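Local coordinates for penicillin-binding protein 2B (Streptococcus pneumoniae, PDB 2WAD) that probably cross-links adjacent glycan strands of the bacterial cell wall as a penicillin-binding transpeptidase of the machinery that builds peripheral peptidoglycan, at residues A[588-601]-A[604-616]. Sequence-based numbering, arbitrary orientation.
Unlike the reference sequence in segment 588-601: Ser592 (reference Ala), Pro597 (reference Gly). Unlike the reference sequence in segment 604-616: Asp606 (reference Asn), Thr609 (reference Leu).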
ATOM      1  N   PHE A 588     -10.632  20.316  21.260  1.00 36.21           N
ATOM      2  CA  PHE A 588     -10.890  20.226  19.813  1.00 36.84           C
ATOM      3  C   PHE A 588     -12.237  20.856  19.457  1.00 37.03           C
ATOM      4  O   PHE A 588     -12.453  21.339  18.340  1.00 39.34           O
ATOM      5  CB  PHE A 588     -10.846  18.774  19.297  1.00 33.96           C
ATOM      6  CG  PHE A 588      -9.459  18.256  19.009  1.00 38.18           C
ATOM      7  CD1 PHE A 588      -8.377  18.614  19.801  1.00 40.15           C
ATOM      8  CD2 PHE A 588      -9.231  17.400  17.936  1.00 42.81           C
ATOM      9  CE1 PHE A 588      -7.090  18.122  19.554  1.00 35.23           C
ATOM     10  CE2 PHE A 588      -7.935  16.919  17.668  1.00 36.59           C
ATOM     11  CZ  PHE A 588      -6.874  17.289  18.488  1.00 34.95           C
ATOM     12  N   TYR A 589     -13.164  20.832  20.401  1.00 35.45           N
ATOM     13  CA  TYR A 589     -14.479  21.400  20.129  1.00 39.48           C
ATOM     14  C   TYR A 589     -14.427  22.928  20.139  1.00 39.43           C
ATOM     15  O   TYR A 589     -15.018  23.574  19.282  1.00 41.14           O
ATOM     16  CB  TYR A 589     -15.520  20.907  21.139  1.00 39.35           C
ATOM     17  CG  TYR A 589     -16.876  21.574  20.956  1.00 40.97           C
ATOM     18  CD1 TYR A 589     -17.813  21.077  20.046  1.00 36.96           C
ATOM     19  CD2 TYR A 589     -17.211  22.717  21.679  1.00 45.31           C
ATOM     20  CE1 TYR A 589     -19.032  21.688  19.868  1.00 39.79           C
ATOM     21  CE2 TYR A 589     -18.438  23.333  21.514  1.00 42.52           C
ATOM     22  CZ  TYR A 589     -19.341  22.801  20.612  1.00 45.43           C
ATOM     23  OH  TYR A 589     -20.565  23.381  20.418  1.00 53.05           O
ATOM     24  N   GLN A 590     -13.699  23.493  21.099  1.00 39.84           N
ATOM     25  CA  GLN A 590     -13.503  24.935  21.211  1.00 35.33           C
ATOM     26  C   GLN A 590     -12.590  25.532  20.129  1.00 36.69           C
ATOM     27  O   GLN A 590     -12.668  26.722  19.836  1.00 36.04           O
ATOM     28  CB  GLN A 590     -13.021  25.286  22.634  1.00 35.86           C
ATOM     29  CG  GLN A 590     -14.091  25.039  23.743  1.00 39.05           C
ATOM     30  CD  GLN A 590     -13.735  25.596  25.132  1.00 41.42           C
ATOM     31  OE1 GLN A 590     -12.866  26.463  25.294  1.00 42.45           O
ATOM     32  NE2 GLN A 590     -14.404  25.069  26.151  1.00 37.32           N
ATOM     33  N   VAL A 591     -11.708  24.726  19.548  1.00 35.38           N
ATOM     34  CA  VAL A 591     -10.891  25.159  18.423  1.00 34.02           C
ATOM     35  C   VAL A 591     -11.833  25.624  17.310  1.00 35.98           C
ATOM     36  O   VAL A 591     -11.510  26.552  16.561  1.00 35.21           O
ATOM     37  CB  VAL A 591     -10.051  23.973  17.865  1.00 35.86           C
ATOM     38  CG1 VAL A 591      -9.565  24.251  16.446  1.00 26.64           C
ATOM     39  CG2 VAL A 591      -8.874  23.659  18.787  1.00 36.52           C
ATOM     40  N   SER A 592     -12.984  24.963  17.191  1.00 36.67           N
ATOM     41  CA  SER A 592     -13.895  25.236  16.083  1.00 39.96           C
ATOM     42  C   SER A 592     -15.151  26.017  16.487  1.00 40.52           C
ATOM     43  O   SER A 592     -15.890  26.440  15.612  1.00 40.14           O
ATOM     44  CB  SER A 592     -14.321  23.960  15.367  1.00 38.68           C
ATOM     45  OG  SER A 592     -14.924  23.059  16.279  1.00 43.09           O
ATOM     46  N   HIS A 593     -15.389  26.201  17.786  1.00 40.16           N
ATOM     47  CA  HIS A 593     -16.616  26.834  18.274  1.00 41.20           C
ATOM     48  C   HIS A 593     -16.339  28.021  19.187  1.00 44.34           C
ATOM     49  O   HIS A 593     -17.276  28.694  19.619  1.00 45.32           O
ATOM     50  CB  HIS A 593     -17.552  25.841  18.979  1.00 39.90           C
ATOM     51  CG  HIS A 593     -18.117  24.785  18.067  1.00 40.79           C
ATOM     52  ND1 HIS A 593     -17.395  23.682  17.654  1.00 33.01           N
ATOM     53  CD2 HIS A 593     -19.341  24.661  17.506  1.00 39.54           C
ATOM     54  CE1 HIS A 593     -18.147  22.935  16.865  1.00 36.81           C
ATOM     55  NE2 HIS A 593     -19.327  23.512  16.749  1.00 40.09           N
ATOM     56  N   GLY A 594     -15.065  28.275  19.486  1.00 44.33           N
ATOM     57  CA  GLY A 594     -14.696  29.316  20.447  1.00 45.83           C
ATOM     58  C   GLY A 594     -14.956  30.750  20.005  1.00 45.28           C
ATOM     59  O   GLY A 594     -15.145  31.030  18.826  1.00 43.12           O
ATOM     60  N   THR A 595     -14.925  31.679  20.954  1.00 46.09           N
ATOM     61  CA  THR A 595     -15.214  33.079  20.634  1.00 47.05           C
ATOM     62  C   THR A 595     -14.137  34.035  21.122  1.00 47.59           C
ATOM     63  O   THR A 595     -14.398  35.223  21.317  1.00 48.28           O
ATOM     64  CB  THR A 595     -16.544  33.520  21.245  1.00 48.27           C
ATOM     65  OG1 THR A 595     -16.478  33.339  22.667  1.00 52.94           O
ATOM     66  CG2 THR A 595     -17.712  32.687  20.667  1.00 42.35           C
ATOM     67  N   SER A 596     -12.921  33.522  21.289  1.00 45.64           N
ATOM     68  CA  SER A 596     -11.790  34.347  21.712  1.00 43.23           C
ATOM     69  C   SER A 596     -11.081  34.923  20.478  1.00 42.55           C
ATOM     70  O   SER A 596     -11.100  34.337  19.394  1.00 43.45           O
ATOM     71  CB  SER A 596     -10.843  33.500  22.574  1.00 40.84           C
ATOM     72  OG  SER A 596      -9.549  34.072  22.727  1.00 40.21           O
ATOM     73  N   PRO A 597     -10.436  36.083  20.635  1.00 43.98           N
ATOM     74  CA  PRO A 597      -9.546  36.509  19.556  1.00 43.30           C
ATOM     75  C   PRO A 597      -8.431  35.486  19.253  1.00 44.49           C
ATOM     76  O   PRO A 597      -7.801  35.565  18.187  1.00 44.17           O
ATOM     77  CB  PRO A 597      -8.967  37.841  20.043  1.00 44.44           C
ATOM     78  CG  PRO A 597      -9.612  38.129  21.377  1.00 44.44           C
ATOM     79  CD  PRO A 597     -10.492  37.006  21.786  1.00 42.15           C
ATOM     80  N   LEU A 598      -8.225  34.512  20.142  1.00 42.67           N
ATOM     81  CA  LEU A 598      -7.164  33.517  19.955  1.00 42.11           C
ATOM     82  C   LEU A 598      -7.683  32.168  19.471  1.00 41.60           C
ATOM     83  O   LEU A 598      -6.899  31.242  19.264  1.00 41.40           O
ATOM     84  CB  LEU A 598      -6.319  33.318  21.232  1.00 40.49           C
ATOM     85  CG  LEU A 598      -5.616  34.575  21.735  1.00 41.54           C
ATOM     86  CD1 LEU A 598      -4.910  34.332  23.065  1.00 41.38           C
ATOM     87  CD2 LEU A 598      -4.656  35.120  20.688  1.00 40.72           C
ATOM     88  N   THR A 599      -8.997  32.042  19.335  1.00 40.42           N
ATOM     89  CA  THR A 599      -9.569  30.836  18.780  1.00 38.91           C
ATOM     90  C   THR A 599      -9.025  30.626  17.369  1.00 41.02           C
ATOM     91  O   THR A 599      -9.096  31.529  16.523  1.00 40.92           O
ATOM     92  CB  THR A 599     -11.092  30.922  18.732  1.00 39.89           C
ATOM     93  OG1 THR A 599     -11.597  30.919  20.074  1.00 38.78           O
ATOM     94  CG2 THR A 599     -11.655  29.702  17.974  1.00 34.96           C
ATOM     95  N   THR A 600      -8.482  29.438  17.116  1.00 38.01           N
ATOM     96  CA  THR A 600      -7.735  29.214  15.886  1.00 39.32           C
ATOM     97  C   THR A 600      -8.537  28.548  14.769  1.00 36.90           C
ATOM     98  O   THR A 600      -8.116  28.570  13.610  1.00 38.40           O
ATOM     99  CB  THR A 600      -6.487  28.334  16.132  1.00 42.65           C
ATOM    100  OG1 THR A 600      -6.888  27.116  16.781  1.00 44.28           O
ATOM    101  CG2 THR A 600      -5.440  29.084  16.997  1.00 36.95           C
ATOM    102  N   GLY A 601      -9.676  27.945  15.086  1.00 34.01           N
ATOM    103  CA  GLY A 601     -10.312  27.096  14.087  1.00 34.53           C
ATOM    104  C   GLY A 601     -11.766  27.309  13.695  1.00 36.77           C
ATOM    105  O   GLY A 601     -12.427  26.364  13.228  1.00 36.01           O
ATOM    106  N   PHE A 604     -13.400  25.799  10.488  1.00 37.00           N
ATOM    107  CA  PHE A 604     -13.991  24.447  10.524  1.00 38.44           C
ATOM    108  C   PHE A 604     -15.529  24.476  10.510  1.00 39.02           C
ATOM    109  O   PHE A 604     -16.146  23.608   9.907  1.00 36.58           O
ATOM    110  CB  PHE A 604     -13.598  23.650  11.789  1.00 37.50           C
ATOM    111  CG  PHE A 604     -12.224  23.028  11.754  1.00 34.43           C
ATOM    112  CD1 PHE A 604     -11.866  22.160  10.739  1.00 34.05           C
ATOM    113  CD2 PHE A 604     -11.308  23.288  12.772  1.00 37.16           C
ATOM    114  CE1 PHE A 604     -10.610  21.565  10.695  1.00 30.09           C
ATOM    115  CE2 PHE A 604     -10.036  22.685  12.758  1.00 40.48           C
ATOM    116  CZ  PHE A 604      -9.683  21.824  11.710  1.00 33.57           C
ATOM    117  N   SER A 605     -16.131  25.417  11.236  1.00 39.58           N
ATOM    118  CA  SER A 605     -17.589  25.448  11.422  1.00 42.17           C
ATOM    119  C   SER A 605     -18.303  26.285  10.368  1.00 42.82           C
ATOM    120  O   SER A 605     -19.521  26.194  10.248  1.00 43.33           O
ATOM    121  CB  SER A 605     -17.960  26.038  12.782  1.00 41.86           C
ATOM    122  OG  SER A 605     -17.190  25.472  13.819  1.00 42.62           O
ATOM    123  N   ASP A 606     -17.551  27.082   9.613  1.00 43.94           N
ATOM    124  CA  ASP A 606     -18.125  28.043   8.661  1.00 43.87           C
ATOM    125  C   ASP A 606     -18.720  27.352   7.433  1.00 43.67           C
ATOM    126  O   ASP A 606     -18.005  27.034   6.477  1.00 43.64           O
ATOM    127  CB  ASP A 606     -17.062  29.067   8.246  1.00 43.38           C
ATOM    128  CG  ASP A 606     -17.602  30.149   7.314  1.00 50.43           C
ATOM    129  OD1 ASP A 606     -18.813  30.143   6.984  1.00 51.80           O
ATOM    130  OD2 ASP A 606     -16.797  31.022   6.911  1.00 48.04           O
ATOM    131  N   GLY A 607     -20.030  27.127   7.460  1.00 43.17           N
ATOM    132  CA  GLY A 607     -20.692  26.336   6.427  1.00 45.73           C
ATOM    133  C   GLY A 607     -20.674  24.835   6.701  1.00 46.19           C
ATOM    134  O   GLY A 607     -20.989  24.034   5.822  1.00 45.88           O
ATOM    135  N   ALA A 608     -20.326  24.457   7.928  1.00 45.35           N
ATOM    136  CA  ALA A 608     -20.394  23.068   8.392  1.00 44.20           C
ATOM    137  C   ALA A 608     -21.818  22.522   8.512  1.00 44.78           C
ATOM    138  O   ALA A 608     -22.646  23.125   9.203  1.00 45.19           O
ATOM    139  CB  ALA A 608     -19.681  22.928   9.730  1.00 41.61           C
ATOM    140  N   THR A 609     -22.089  21.377   7.877  1.00 44.16           N
ATOM    141  CA  THR A 609     -23.429  20.776   7.898  1.00 44.87           C
ATOM    142  C   THR A 609     -23.637  19.809   9.070  1.00 45.18           C
ATOM    143  O   THR A 609     -24.762  19.393   9.343  1.00 44.15           O
ATOM    144  CB  THR A 609     -23.810  20.097   6.552  1.00 44.67           C
ATOM    145  OG1 THR A 609     -22.981  18.947   6.314  1.00 49.69           O
ATOM    146  CG2 THR A 609     -23.649  21.053   5.399  1.00 43.02           C
ATOM    147  N   VAL A 610     -22.545  19.445   9.747  1.00 45.00           N
ATOM    148  CA  VAL A 610     -22.581  18.754  11.037  1.00 43.24           C
ATOM    149  C   VAL A 610     -21.567  19.442  11.939  1.00 41.96           C
ATOM    150  O   VAL A 610     -20.675  20.139  11.449  1.00 41.63           O
ATOM    151  CB  VAL A 610     -22.153  17.252  10.944  1.00 47.64           C
ATOM    152  CG1 VAL A 610     -23.265  16.393  10.349  1.00 45.89           C
ATOM    153  CG2 VAL A 610     -20.837  17.103  10.185  1.00 42.50           C
ATOM    154  N   SER A 611     -21.711  19.238  13.245  1.00 38.96           N
ATOM    155  CA  SER A 611     -20.771  19.759  14.224  1.00 38.88           C
ATOM    156  C   SER A 611     -19.399  19.092  14.065  1.00 39.28           C
ATOM    157  O   SER A 611     -19.285  17.874  14.126  1.00 41.16           O
ATOM    158  CB  SER A 611     -21.309  19.512  15.629  1.00 38.69           C
ATOM    159  OG  SER A 611     -20.358  19.922  16.599  1.00 43.13           O
ATOM    160  N   ILE A 612     -18.374  19.914  13.870  1.00 39.06           N
ATOM    161  CA  ILE A 612     -17.009  19.497  13.597  1.00 36.12           C
ATOM    162  C   ILE A 612     -16.097  19.914  14.754  1.00 37.74           C
ATOM    163  O   ILE A 612     -16.180  21.055  15.240  1.00 35.68           O
ATOM    164  CB  ILE A 612     -16.499  20.159  12.289  1.00 33.36           C
ATOM    165  CG1 ILE A 612     -17.339  19.665  11.108  1.00 31.24           C
ATOM    166  CG2 ILE A 612     -15.029  19.825  12.075  1.00 33.14           C
ATOM    167  CD1 ILE A 612     -16.923  20.169   9.784  1.00 31.93           C
ATOM    168  N   SER A 613     -15.260  18.975  15.199  1.00 36.75           N
ATOM    169  CA  SER A 613     -14.200  19.238  16.173  1.00 36.63           C
ATOM    170  C   SER A 613     -12.851  18.999  15.488  1.00 36.44           C
ATOM    171  O   SER A 613     -12.739  18.163  14.588  1.00 40.22           O
ATOM    172  CB  SER A 613     -14.363  18.301  17.368  1.00 37.31           C
ATOM    173  OG  SER A 613     -15.622  18.482  17.997  1.00 42.58           O
ATOM    174  N   GLY A 614     -11.818  19.738  15.859  1.00 34.29           N
ATOM    175  CA  GLY A 614     -10.561  19.555  15.159  1.00 36.14           C
ATOM    176  C   GLY A 614      -9.409  20.328  15.764  1.00 35.87           C
ATOM    177  O   GLY A 614      -9.517  20.850  16.881  1.00 34.30           O
ATOM    178  N   LYS A 615      -8.319  20.430  15.004  1.00 33.58           N
ATOM    179  CA  LYS A 615      -7.116  21.133  15.482  1.00 36.60           C
ATOM    180  C   LYS A 615      -6.328  21.578  14.247  1.00 36.83           C
ATOM    181  O   LYS A 615      -6.201  20.830  13.288  1.00 38.64           O
ATOM    182  CB  LYS A 615      -6.282  20.186  16.371  1.00 35.73           C
ATOM    183  CG  LYS A 615      -4.988  20.755  16.941  1.00 38.33           C
ATOM    184  CD  LYS A 615      -5.291  21.827  17.976  1.00 28.82           C
ATOM    185  CE  LYS A 615      -4.039  22.572  18.427  1.00 33.66           C
ATOM    186  NZ  LYS A 615      -3.481  23.490  17.358  1.00 35.87           N
ATOM    187  N   THR A 616      -5.860  22.818  14.245  1.00 42.02           N
ATOM    188  CA  THR A 616      -5.078  23.381  13.149  1.00 44.68           C
ATOM    189  C   THR A 616      -3.562  23.238  13.344  1.00 50.59           C
ATOM    190  O   THR A 616      -3.063  23.031  14.464  1.00 51.06           O
ATOM    191  CB  THR A 616      -5.280  24.895  13.066  1.00 48.91           C
ATOM    192  OG1 THR A 616      -4.877  25.477  14.318  1.00 48.35           O
ATOM    193  CG2 THR A 616      -6.728  25.248  12.716  1.00 40.34           C
TER
HETATM  194  O   HOH W   1      -5.724  24.984  17.351  1.00 54.17           O
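Phe588 and Tyr589 of helix 578-593 lie against Ser613 and Gly614 of strand 613-616, the segment axes crossing at 79° with a closest approach of 5.6 Å. The strand, at one margin of the antiparallel sheet of the transpeptidase domain, gives its Gly614 N to Phe588 O at 3.0 Å, from well above the carbonyl plane. The missing side chain of Gly614 makes room for the Phe604 ring, and Val591 CB sits 3.3 Å from Gly614 O. Phe588 lays one ring face against Lys615, whose CB stands 3.9 Å from the ring centroid in a CH-pi contact offset toward the rim. Val591 CG1 meets the Phe604 ring at its edge, near the ring plane.

At the helix end the contact turns polar. Ser592 OG, held between its backbone N and carbonyl carbon (chi1 57°), donates to Ile612 O at 2.6 Å, while Ser605 OG is modelled unusually close to Ser592 O, a bond of doubtful exact geometry. His593 ND1 bonds Tyr589 O almost in the ring plane, which fixes the imidazole with Tyr589 CE1 over one face and Ser605 OG over the other; its CE1 edge faces Ile612 O at 3.2 Å.

Lys615 belongs to a sequence resembling the K(T/S)G motif of this family. Its chain, bent at chi2 and chi4, carries NZ past the helix toward Ser443, to whose OG it is hydrogen-bonded; NZ donates to Thr616 O and to a water 2.7 Å away. That water also bonds Thr600 OG1, itself tied to Glu441 O, and Thr616 OG1. Apolar contacts thus hold the root of Lys615 while polar ones direct its amine. The side chain of Lys615 lies about 4 Å from that of Ser386, the inferred acyl-ester nucleophile; the helix and its following loop therefore probably help to position one wall of the active site.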